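Local coordinates for protein replicative DNA helicase (Nostoc punctiforme, PDB 4O1R) that is the intein of the helicase precursor, an element that probably excises itself by protein splicing and joins the flanking segments through a new peptide bond, at residues K57-L62 with E120-L125; T61-L66 with I111-Y116; R68-T73 with V134-I139; H76-I81 with E94-P99. All coordinates share one frame; numbering follows the deposited sequence. Where two conformers were deposited one is given.

Contact 1. Residues K57-L62 with E120-L125; sequences KPLFTL and EEVFDL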
# COMPACT_ATOMS: atom_id res chain seq x y z
N LYS A 57 14.84 6.68 3.41
CA LYS A 57 14.36 6.25 4.72
C LYS A 57 14.56 4.75 4.89
O LYS A 57 14.70 4.02 3.90
CB LYS A 57 12.87 6.60 4.88
CG LYS A 57 12.71 8.12 5.00
CD LYS A 57 11.28 8.54 5.21
CE LYS A 57 11.08 9.99 4.79
NZ LYS A 57 11.82 10.94 5.66
N PRO A 58 14.54 4.26 6.14
CA PRO A 58 14.61 2.82 6.39
C PRO A 58 13.35 2.09 5.93
O PRO A 58 12.23 2.59 6.09
CB PRO A 58 14.76 2.73 7.93
CG PRO A 58 15.13 4.11 8.39
CD PRO A 58 14.49 5.03 7.39
N LEU A 59 13.56 0.92 5.33
CA LEU A 59 12.48 0.09 4.82
C LEU A 59 12.43 -1.25 5.52
O LEU A 59 13.48 -1.80 5.89
CB LEU A 59 12.67 -0.17 3.32
CG LEU A 59 12.33 1.00 2.40
CD1 LEU A 59 12.78 0.72 0.98
CD2 LEU A 59 10.83 1.32 2.45
N PHE A 60 11.21 -1.77 5.64
CA PHE A 60 10.97 -3.12 6.14
C PHE A 60 10.22 -3.90 5.07
O PHE A 60 9.28 -3.37 4.48
CB PHE A 60 10.13 -3.08 7.42
CG PHE A 60 10.85 -2.44 8.57
CD1 PHE A 60 10.92 -1.05 8.68
CD2 PHE A 60 11.49 -3.22 9.53
CE1 PHE A 60 11.61 -0.43 9.72
CE2 PHE A 60 12.18 -2.61 10.59
CZ PHE A 60 12.24 -1.23 10.67
N THR A 61 10.63 -5.14 4.84
CA THR A 61 9.92 -6.04 3.93
C THR A 61 8.91 -6.85 4.72
O THR A 61 9.27 -7.56 5.68
CB THR A 61 10.89 -6.98 3.24
OG1 THR A 61 11.89 -6.19 2.58
CG2 THR A 61 10.19 -7.83 2.19
N LEU A 62 7.65 -6.72 4.33
CA LEU A 62 6.56 -7.46 4.95
C LEU A 62 6.06 -8.49 3.95
O LEU A 62 5.82 -8.14 2.80
CB LEU A 62 5.46 -6.48 5.35
CG LEU A 62 4.21 -7.07 6.02
CD1 LEU A 62 3.61 -6.03 6.95
CD2 LEU A 62 3.20 -7.52 4.98
N GLU A 120 16.45 3.20 1.33
CA GLU A 120 16.34 3.57 -0.08
C GLU A 120 15.51 4.82 -0.17
O GLU A 120 14.85 5.20 0.79
CB GLU A 120 15.61 2.49 -0.89
CG GLU A 120 16.24 1.12 -0.87
CD GLU A 120 15.60 0.15 -1.85
OE1 GLU A 120 14.58 0.50 -2.50
OE2 GLU A 120 16.12 -0.97 -1.96
N GLU A 121 15.52 5.46 -1.33
CA GLU A 121 14.54 6.51 -1.59
C GLU A 121 13.12 5.93 -1.53
O GLU A 121 12.87 4.80 -1.99
CB GLU A 121 14.79 7.19 -2.94
CG GLU A 121 13.94 8.44 -3.11
CD GLU A 121 14.24 9.21 -4.36
OE1 GLU A 121 14.93 8.69 -5.26
OE2 GLU A 121 13.76 10.36 -4.44
N VAL A 122 12.20 6.66 -0.91
CA VAL A 122 10.83 6.18 -0.73
C VAL A 122 9.83 7.21 -1.24
O VAL A 122 10.15 8.41 -1.34
CB VAL A 122 10.55 5.76 0.73
CG1 VAL A 122 11.36 4.54 1.11
CG2 VAL A 122 10.82 6.90 1.69
N PHE A 123 8.63 6.73 -1.56
CA PHE A 123 7.65 7.49 -2.33
C PHE A 123 6.26 7.28 -1.78
O PHE A 123 5.96 6.25 -1.16
CB PHE A 123 7.67 7.01 -3.80
CG PHE A 123 9.01 7.15 -4.44
CD1 PHE A 123 9.98 6.15 -4.30
CD2 PHE A 123 9.33 8.28 -5.19
CE1 PHE A 123 11.24 6.28 -4.88
CE2 PHE A 123 10.58 8.41 -5.78
CZ PHE A 123 11.53 7.41 -5.63
N ASP A 124 5.39 8.24 -2.05
CA ASP A 124 4.02 8.14 -1.59
C ASP A 124 3.09 8.79 -2.60
O ASP A 124 3.52 9.56 -3.47
CB ASP A 124 3.88 8.81 -0.21
CG ASP A 124 2.58 8.46 0.52
OD1 ASP A 124 1.96 7.42 0.22
OD2 ASP A 124 2.20 9.24 1.42
N LEU A 125 1.81 8.45 -2.46
CA LEU A 125 0.71 9.03 -3.24
C LEU A 125 -0.27 9.66 -2.30
O LEU A 125 -0.54 9.11 -1.24
CB LEU A 125 -0.04 7.95 -4.02
CG LEU A 125 0.74 7.00 -4.92
CD1 LEU A 125 -0.20 6.04 -5.64
CD2 LEU A 125 1.55 7.79 -5.93
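Lys-57 and Glu-120 form an antiparallel, hydrogen-bonded pair in the curled antiparallel sheet of the all-beta intein fold, where strand 57-64 meets the long strand 106-126. The pair is held in both directions: Lys-57 N donates to Glu-120 O at 3.0 Å, and Glu-120 N donates to Lys-57 O at 3.2 Å. This is the single bridge between the two segments. Their axes lie 81° apart, and the strands splay away from each other once past it.

Side chains fill the angle of the splay. Leu-59 and Val-122 slide past each other in opposite directions, with Leu-59 CD2 against Val-122 CG1 at 3.5 Å. The side chains of Leu-59 and Glu-120 cross at about a right angle, and Leu-59 CD1 reaches Glu-120 CB at 3.8 Å. With chi1 at -59°, Glu-120 CG stands beside its own backbone N, also near this methyl, and the chain runs on extended. The carboxylate has its main partner beyond the two segments, in a salt bridge to Arg-71. Val-122 CG2 turns to Lys-57 and touches its CB at 3.8 Å, while the same valine also packs on Thr-54 and Ala-4. An alanine in place of Leu-59 would probably open a gap beside Val-122 CG1 and strip the aliphatic part of Glu-120 of its apolar neighbour.

The chemistry is therefore divided: two backbone bonds fix where the strands meet, and apolar branches fill the wedge beyond, leaving the carboxylate to pair with Arg-71 of strand 69-72.

Contact 2. Residues T61-L66 with I111-Y116; sequences TLTTRL and IVSITY. Unlike the reference sequence in segment 111-116: Thr-115 (reference Glu).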
# COMPACT_ATOMS: atom_id res chain seq x y z
N THR A 61 10.63 -5.14 4.84
CA THR A 61 9.92 -6.04 3.93
C THR A 61 8.91 -6.85 4.72
O THR A 61 9.27 -7.56 5.68
CB THR A 61 10.89 -6.98 3.24
OG1 THR A 61 11.89 -6.19 2.58
CG2 THR A 61 10.19 -7.83 2.19
N LEU A 62 7.65 -6.72 4.33
CA LEU A 62 6.56 -7.46 4.95
C LEU A 62 6.06 -8.49 3.95
O LEU A 62 5.82 -8.14 2.80
CB LEU A 62 5.46 -6.48 5.35
CG LEU A 62 4.21 -7.07 6.02
CD1 LEU A 62 3.61 -6.03 6.95
CD2 LEU A 62 3.20 -7.52 4.98
N THR A 63 5.93 -9.74 4.39
CA THR A 63 5.47 -10.82 3.52
C THR A 63 4.26 -11.49 4.14
O THR A 63 4.23 -11.71 5.36
CB THR A 63 6.59 -11.86 3.30
OG1 THR A 63 7.76 -11.19 2.83
CG2 THR A 63 6.20 -12.92 2.27
N THR A 64 3.27 -11.83 3.32
CA THR A 64 2.07 -12.50 3.80
C THR A 64 2.09 -13.99 3.43
O THR A 64 2.88 -14.43 2.58
CB THR A 64 0.77 -11.84 3.27
OG1 THR A 64 0.61 -12.18 1.88
CG2 THR A 64 0.80 -10.32 3.45
N ARG A 65 1.17 -14.74 4.02
CA ARG A 65 1.06 -16.19 3.82
C ARG A 65 0.79 -16.57 2.36
O ARG A 65 1.30 -17.58 1.88
CB ARG A 65 0.01 -16.77 4.77
CG ARG A 65 -0.16 -18.29 4.73
CD ARG A 65 -1.11 -18.77 5.86
NE ARG A 65 -2.42 -18.10 5.82
CZ ARG A 65 -3.27 -18.01 6.85
NH1 ARG A 65 -2.99 -18.54 8.03
NH2 ARG A 65 -4.42 -17.36 6.69
N LEU A 66 -0.00 -15.76 1.65
CA LEU A 66 -0.29 -15.98 0.23
C LEU A 66 0.88 -15.60 -0.66
O LEU A 66 0.85 -15.84 -1.87
CB LEU A 66 -1.50 -15.16 -0.22
CG LEU A 66 -2.88 -15.62 0.24
CD1 LEU A 66 -3.86 -14.73 -0.41
CD2 LEU A 66 -3.20 -17.04 -0.15
N ILE A 111 0.37 -12.23 8.22
CA ILE A 111 1.77 -11.84 8.08
C ILE A 111 2.67 -13.00 8.51
O ILE A 111 2.51 -13.53 9.62
CB ILE A 111 2.09 -10.63 8.97
CG1 ILE A 111 1.28 -9.41 8.51
CG2 ILE A 111 3.60 -10.31 8.93
CD1 ILE A 111 1.25 -8.29 9.52
N VAL A 112 3.59 -13.39 7.63
CA VAL A 112 4.56 -14.45 7.96
C VAL A 112 5.96 -13.93 8.28
O VAL A 112 6.74 -14.62 8.94
CB VAL A 112 4.63 -15.59 6.89
CG1 VAL A 112 3.28 -16.29 6.77
CG2 VAL A 112 5.08 -15.06 5.55
N SER A 113 6.28 -12.72 7.84
CA SER A 113 7.58 -12.14 8.14
C SER A 113 7.59 -10.64 8.00
O SER A 113 6.91 -10.08 7.14
CB SER A 113 8.68 -12.78 7.28
OG SER A 113 8.46 -12.53 5.93
N ILE A 114 8.36 -10.00 8.88
CA ILE A 114 8.71 -8.59 8.74
C ILE A 114 10.21 -8.49 8.99
O ILE A 114 10.70 -8.97 10.02
CB ILE A 114 7.95 -7.66 9.72
CG1 ILE A 114 6.43 -7.81 9.53
CG2 ILE A 114 8.36 -6.21 9.48
CD1 ILE A 114 5.63 -7.04 10.57
N THR A 115 10.93 -7.87 8.05
CA THR A 115 12.39 -7.88 8.08
C THR A 115 12.92 -6.52 7.67
O THR A 115 12.58 -6.02 6.60
CB THR A 115 12.94 -8.93 7.07
OG1 THR A 115 12.39 -10.23 7.34
CG2 THR A 115 14.46 -8.98 7.08
N TYR A 116 13.78 -5.92 8.50
CA TYR A 116 14.47 -4.71 8.07
C TYR A 116 15.25 -5.00 6.79
O TYR A 116 15.98 -5.99 6.72
CB TYR A 116 15.39 -4.21 9.19
CG TYR A 116 16.20 -3.03 8.76
CD1 TYR A 116 15.59 -1.83 8.40
CD2 TYR A 116 17.58 -3.11 8.69
CE1 TYR A 116 16.35 -0.73 7.98
CE2 TYR A 116 18.34 -2.02 8.28
CZ TYR A 116 17.72 -0.84 7.93
OH TYR A 116 18.48 0.25 7.52
O HOH W 1 9.42 -10.20 4.88
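Thr-61 to Thr-64 and Ile-111 to Thr-115 make an antiparallel ladder between strands 57-64 and 106-126 of the intein's curled sheet, interrupted by a classic beta bulge. At one end Thr-61 N donates to Thr-115 O at 2.8 Å, and Thr-115 N returns a bond to Thr-61 O. Further along, Thr-63 N reaches Ser-113 O at 2.9 Å. At the bulge Val-112 and Ser-113 both face Thr-63: Val-112 N gives Thr-63 O a bond of 2.9 Å, whereas the one from Ser-113 N is long, 3.4 Å, and weak.

On the face bearing Thr-61 and Thr-63, one water donates to Thr-61 O and is hydrogen-bonded to Thr-63 OG1 at 2.8 Å. Its bond to Ser-113 OG is doubtful, since that serine has two conformers. Beyond the bulge, Val-112 CG1, anti to the carbonyl carbon (chi1 -61°), meets Arg-65 CA at 3.7 Å. Leu-62 and Ile-114 share the other face; Leu-62 CD1 also meets Ile-111 CD1 at 4.2 Å, the side chains crossing at about a right angle.

Around this ladder, Leu-62 and Ile-111 both pack on Leu-96 of strand 95-99, and Leu-62 is backbone-bonded to Ile-70 of strand 69-72.

Contact 3. Residues R68-T73 with V134-I139; sequences RKIRAT and VANNII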
# COMPACT_ATOMS: atom_id res chain seq x y z
N ARG A 68 2.26 -12.34 -0.84
CA ARG A 68 2.34 -10.92 -1.18
C ARG A 68 3.44 -10.27 -0.36
O ARG A 68 3.73 -10.71 0.74
CB ARG A 68 0.99 -10.25 -0.98
CG ARG A 68 -0.07 -11.04 -1.73
CD ARG A 68 -1.11 -10.20 -2.34
NE ARG A 68 -2.16 -11.06 -2.89
CZ ARG A 68 -3.42 -10.68 -3.05
NH1 ARG A 68 -3.80 -9.44 -2.71
NH2 ARG A 68 -4.29 -11.53 -3.55
N LYS A 69 4.10 -9.27 -0.94
CA LYS A 69 5.29 -8.70 -0.33
C LYS A 69 5.34 -7.22 -0.65
O LYS A 69 5.03 -6.82 -1.78
CB LYS A 69 6.54 -9.36 -0.93
CG LYS A 69 7.84 -9.07 -0.22
CD LYS A 69 9.01 -9.67 -0.98
CE LYS A 69 9.09 -11.17 -0.84
NZ LYS A 69 10.33 -11.70 -1.47
N ILE A 70 5.75 -6.42 0.33
CA ILE A 70 5.89 -4.99 0.11
C ILE A 70 7.01 -4.47 1.00
O ILE A 70 7.28 -5.05 2.05
CB ILE A 70 4.55 -4.25 0.38
CG1 ILE A 70 4.56 -2.81 -0.17
CG2 ILE A 70 4.17 -4.33 1.87
CD1 ILE A 70 3.17 -2.17 -0.12
N ARG A 71 7.65 -3.39 0.56
CA ARG A 71 8.69 -2.74 1.35
C ARG A 71 8.23 -1.34 1.69
O ARG A 71 8.00 -0.52 0.80
CB ARG A 71 10.03 -2.72 0.60
CG ARG A 71 10.54 -4.16 0.44
CD ARG A 71 11.77 -4.27 -0.41
NE ARG A 71 12.93 -3.73 0.28
CZ ARG A 71 13.76 -2.84 -0.24
NH1 ARG A 71 13.56 -2.39 -1.48
NH2 ARG A 71 14.79 -2.40 0.48
N ALA A 72 8.08 -1.09 3.00
CA ALA A 72 7.48 0.14 3.49
C ALA A 72 8.23 0.68 4.69
O ALA A 72 8.93 -0.05 5.39
CB ALA A 72 6.00 -0.09 3.86
N THR A 73 8.07 1.97 4.93
CA THR A 73 8.64 2.55 6.15
C THR A 73 7.92 2.03 7.40
O THR A 73 6.79 1.55 7.32
CB THR A 73 8.60 4.08 6.11
OG1 THR A 73 7.23 4.50 5.98
CG2 THR A 73 9.41 4.63 4.95
N VAL A 134 -4.00 0.65 -3.12
CA VAL A 134 -3.42 -0.68 -3.25
C VAL A 134 -2.03 -0.59 -3.87
O VAL A 134 -1.86 -0.02 -4.95
CB VAL A 134 -4.32 -1.62 -4.08
CG1 VAL A 134 -3.67 -2.98 -4.21
CG2 VAL A 134 -5.71 -1.71 -3.47
N ALA A 135 -1.04 -1.16 -3.19
CA ALA A 135 0.33 -1.23 -3.69
C ALA A 135 0.85 -2.64 -3.49
O ALA A 135 0.69 -3.22 -2.41
CB ALA A 135 1.21 -0.22 -2.97
N ASN A 136 1.45 -3.21 -4.53
CA ASN A 136 1.87 -4.61 -4.48
C ASN A 136 0.74 -5.51 -4.01
O ASN A 136 0.96 -6.50 -3.29
CB ASN A 136 3.13 -4.79 -3.62
CG ASN A 136 4.41 -4.52 -4.39
OD1 ASN A 136 4.40 -4.02 -5.52
ND2 ASN A 136 5.53 -4.88 -3.79
N ASN A 137 -0.48 -5.16 -4.40
CA ASN A 137 -1.66 -5.96 -4.07
C ASN A 137 -1.91 -6.06 -2.56
O ASN A 137 -2.47 -7.05 -2.09
CB ASN A 137 -1.58 -7.36 -4.70
CG ASN A 137 -1.59 -7.34 -6.20
OD1 ASN A 137 -2.37 -6.62 -6.82
ND2 ASN A 137 -0.72 -8.15 -6.80
N ILE A 138 -1.51 -5.03 -1.83
CA ILE A 138 -1.78 -4.88 -0.39
C ILE A 138 -2.35 -3.48 -0.16
O ILE A 138 -1.92 -2.51 -0.78
CB ILE A 138 -0.49 -5.09 0.45
CG1 ILE A 138 0.07 -6.49 0.22
CG2 ILE A 138 -0.75 -4.85 1.96
CD1 ILE A 138 1.45 -6.74 0.83
N ILE A 139 -3.35 -3.37 0.72
CA ILE A 139 -3.95 -2.06 1.04
C ILE A 139 -3.07 -1.29 2.02
O ILE A 139 -2.70 -1.82 3.06
CB ILE A 139 -5.37 -2.24 1.56
CG1 ILE A 139 -6.24 -2.83 0.45
CG2 ILE A 139 -5.97 -0.93 2.07
CD1 ILE A 139 -7.44 -3.55 0.94
O HOH W 2 2.80 -8.56 -3.49
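The guanidinium of Arg-68 meets the backbone of Asn-137 at its edge: NH1 donates to Asn-137 O at 2.8 Å, nearly in the guanidinium plane and on a lone pair of the carbonyl. The same NH1 also bonds Pro-99 O, which gives the group a second hold. The side-chain amide of Asn-136 is used differently. Its ND2 donates to Lys-69 O at 2.8 Å, with the acceptor 20° out of the amide plane, and its OD1 takes a bond from Leu-10 N. A water between the two backbones accepts from Lys-69 N and donates to Asn-136 O.

Next to these polar links the isoleucines meet. Ile-70 CG2 lies against Ile-138 CD1 at 3.8 Å, and that CD1 methyl also reaches Arg-68 CB at 4.0 Å. With chi1 at -166°, Ile-70 puts CG1 anti to its backbone N, and CD1 beyond it approaches Ala-135 CB at 4.0 Å. Phe-78 touches both isoleucines from strand 77-80.

Asn-136 and Asn-137 both have positive phi and are the central residues of a type I' turn. Reciprocal backbone bonds between Ala-135 and Ile-138 close it, the signature of a tight two-residue beta hairpin, here joining strands 132-135 and 138-141.

Contact 4. Residues H76-I81 with E94-P99; sequences HKFLTI and EHLALP. Unlike the reference sequence in segment 94-99: Ala-97 (reference Cys). With NA (sodium ion), chain D.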
# COMPACT_ATOMS: atom_id res chain seq x y z
N HIS A 76 4.44 3.36 8.04
CA HIS A 76 3.36 3.19 7.09
C HIS A 76 2.28 2.29 7.66
O HIS A 76 2.59 1.24 8.21
CB HIS A 76 3.84 2.62 5.76
CG HIS A 76 3.03 3.11 4.61
ND1 HIS A 76 3.59 3.62 3.46
CD2 HIS A 76 1.69 3.22 4.45
CE1 HIS A 76 2.63 4.03 2.65
NE2 HIS A 76 1.46 3.78 3.22
N LYS A 77 1.03 2.69 7.49
CA LYS A 77 -0.09 1.94 8.09
C LYS A 77 -0.74 0.95 7.12
O LYS A 77 -0.86 1.20 5.91
CB LYS A 77 -1.14 2.89 8.67
CG LYS A 77 -0.64 3.70 9.89
CD LYS A 77 -1.76 4.48 10.57
CE LYS A 77 -1.24 5.19 11.80
NZ LYS A 77 -2.33 5.81 12.59
N PHE A 78 -1.13 -0.18 7.70
CA PHE A 78 -1.82 -1.28 7.04
C PHE A 78 -3.09 -1.57 7.83
O PHE A 78 -3.18 -1.20 9.01
CB PHE A 78 -0.92 -2.52 7.02
CG PHE A 78 0.31 -2.33 6.18
CD1 PHE A 78 1.42 -1.67 6.70
CD2 PHE A 78 0.35 -2.76 4.86
CE1 PHE A 78 2.55 -1.46 5.92
CE2 PHE A 78 1.49 -2.57 4.08
CZ PHE A 78 2.58 -1.91 4.61
N LEU A 79 -4.07 -2.21 7.20
CA LEU A 79 -5.36 -2.38 7.87
C LEU A 79 -5.48 -3.76 8.51
O LEU A 79 -5.37 -4.79 7.84
CB LEU A 79 -6.50 -2.18 6.87
CG LEU A 79 -7.91 -2.30 7.47
CD1 LEU A 79 -8.15 -1.30 8.59
CD2 LEU A 79 -8.96 -2.13 6.38
N THR A 80 -5.70 -3.77 9.83
CA THR A 80 -6.00 -5.01 10.54
C THR A 80 -7.49 -5.04 10.91
O THR A 80 -8.19 -4.03 10.74
CB THR A 80 -5.19 -5.14 11.85
OG1 THR A 80 -5.75 -4.27 12.86
CG2 THR A 80 -3.71 -4.84 11.62
N ILE A 81 -7.96 -6.17 11.44
CA ILE A 81 -9.36 -6.30 11.85
C ILE A 81 -9.68 -5.38 13.04
O ILE A 81 -10.85 -5.14 13.35
CB ILE A 81 -9.69 -7.79 12.19
CG1 ILE A 81 -11.19 -8.08 12.16
CG2 ILE A 81 -9.09 -8.20 13.53
CD1 ILE A 81 -11.77 -7.98 10.80
N GLU A 94 -0.26 -11.62 12.68
CA GLU A 94 -1.33 -10.64 12.57
C GLU A 94 -1.84 -10.60 11.13
O GLU A 94 -1.07 -10.81 10.19
CB GLU A 94 -0.83 -9.27 13.04
CG GLU A 94 -1.93 -8.27 13.27
CD GLU A 94 -1.54 -7.21 14.28
OE1 GLU A 94 -0.38 -7.21 14.75
OE2 GLU A 94 -2.41 -6.40 14.62
N HIS A 95 -3.13 -10.35 10.94
CA HIS A 95 -3.72 -10.36 9.60
C HIS A 95 -3.93 -8.95 9.06
O HIS A 95 -4.24 -8.02 9.81
CB HIS A 95 -5.05 -11.10 9.63
CG HIS A 95 -4.93 -12.58 9.84
ND1 HIS A 95 -4.44 -13.16 10.99
CD2 HIS A 95 -5.30 -13.61 9.03
CE1 HIS A 95 -4.49 -14.48 10.88
NE2 HIS A 95 -5.01 -14.77 9.71
N LEU A 96 -3.77 -8.81 7.74
CA LEU A 96 -3.95 -7.54 7.03
C LEU A 96 -4.96 -7.69 5.91
O LEU A 96 -5.09 -8.78 5.32
CB LEU A 96 -2.64 -7.08 6.39
CG LEU A 96 -1.42 -6.90 7.27
CD1 LEU A 96 -0.29 -6.41 6.38
CD2 LEU A 96 -1.75 -5.90 8.36
N ALA A 97 -5.65 -6.59 5.60
CA ALA A 97 -6.60 -6.57 4.50
C ALA A 97 -5.89 -6.47 3.16
O ALA A 97 -5.05 -5.58 2.95
CB ALA A 97 -7.54 -5.40 4.65
N LEU A 98 -6.24 -7.39 2.27
CA LEU A 98 -5.67 -7.44 0.93
C LEU A 98 -6.80 -7.66 -0.06
O LEU A 98 -7.77 -8.33 0.27
CB LEU A 98 -4.68 -8.62 0.83
CG LEU A 98 -3.20 -8.46 1.20
CD1 LEU A 98 -2.98 -8.05 2.63
CD2 LEU A 98 -2.46 -9.75 0.96
N PRO A 99 -6.69 -7.11 -1.28
CA PRO A 99 -7.69 -7.42 -2.30
C PRO A 99 -7.66 -8.88 -2.72
O PRO A 99 -6.58 -9.49 -2.80
CB PRO A 99 -7.29 -6.54 -3.50
CG PRO A 99 -6.27 -5.65 -3.05
CD PRO A 99 -5.69 -6.14 -1.76
NA NA D . -13.08 -4.69 13.94
O HOH W 3 -3.66 -3.73 4.70
O HOH W 4 -6.35 -8.44 11.46
O HOH W 5 -14.44 -6.70 13.50
O HOH W 6 -13.30 -4.44 11.54
O HOH W 7 -12.56 -5.78 15.81
O HOH W 8 -12.71 -2.83 14.92
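Leu-79 and Ala-97 join two sheets of the intein's beta core, where strand 77-80 crosses strand 95-99 with the short axes 96° apart. Only one direct hydrogen bond spans the crossing: Ala-97 N donates to Leu-79 O at 2.9 Å, in the carbonyl plane. Leu-96 CA makes a CA-H...O contact with Leu-79 O, CA to O 3.2 Å. Two waters extend the link, one accepting from Leu-79 N and donating to Ala-97 O, the other doing the same between Ile-81 N and His-95 O.

Leu-96 supplies much of the apolar contact. With chi1 at -57° its CG stands beside the backbone N, and beyond it CD2 touches Phe-78 CB at 3.7 Å and Thr-80 CG2 at 3.9 Å. CD1 approaches the phenylalanine obliquely, 4.0 Å from Phe-78 CD2. An alanine in place of Leu-96 removes both methyls and would probably open a gap between Phe-78 and Thr-80.

Thr-80 CG2 also lies 3.6 Å from Glu-94 OE2, an oxygen whose charge is paired with Lys-85. At the outer end, Ile-81 O binds a sodium ion at 2.4 Å, with four waters also coordinating it.

The crossing packs the sheet holding strand 77-80 onto the curled sheet holding strand 95-99, within the all-beta Hint fold of inteins.

Contacts 1 and 2 hold the same two strands, 57-64 and 106-126, at different points: contact 2 is a ladder of several pairs with a bulge and a water, while contact 1 is one bridge at which the strands diverge. Contact 2 lies farthest from the centre of the chain, about 14 Å centre to centre, and has several exposed residues. Contact 3 lies nearest, about 4 Å, yet relies on side-chain-to-backbone bonds at a hairpin turn. Contact 4 is buried and largely apolar, with sodium at its outer end. Strand 69-72 ties contact 3 to the first two through Leu-62 and Ile-70; Arg-68 with Pro-99 ties it to contact 4. Leu-96 carries contact 4 to contact 2.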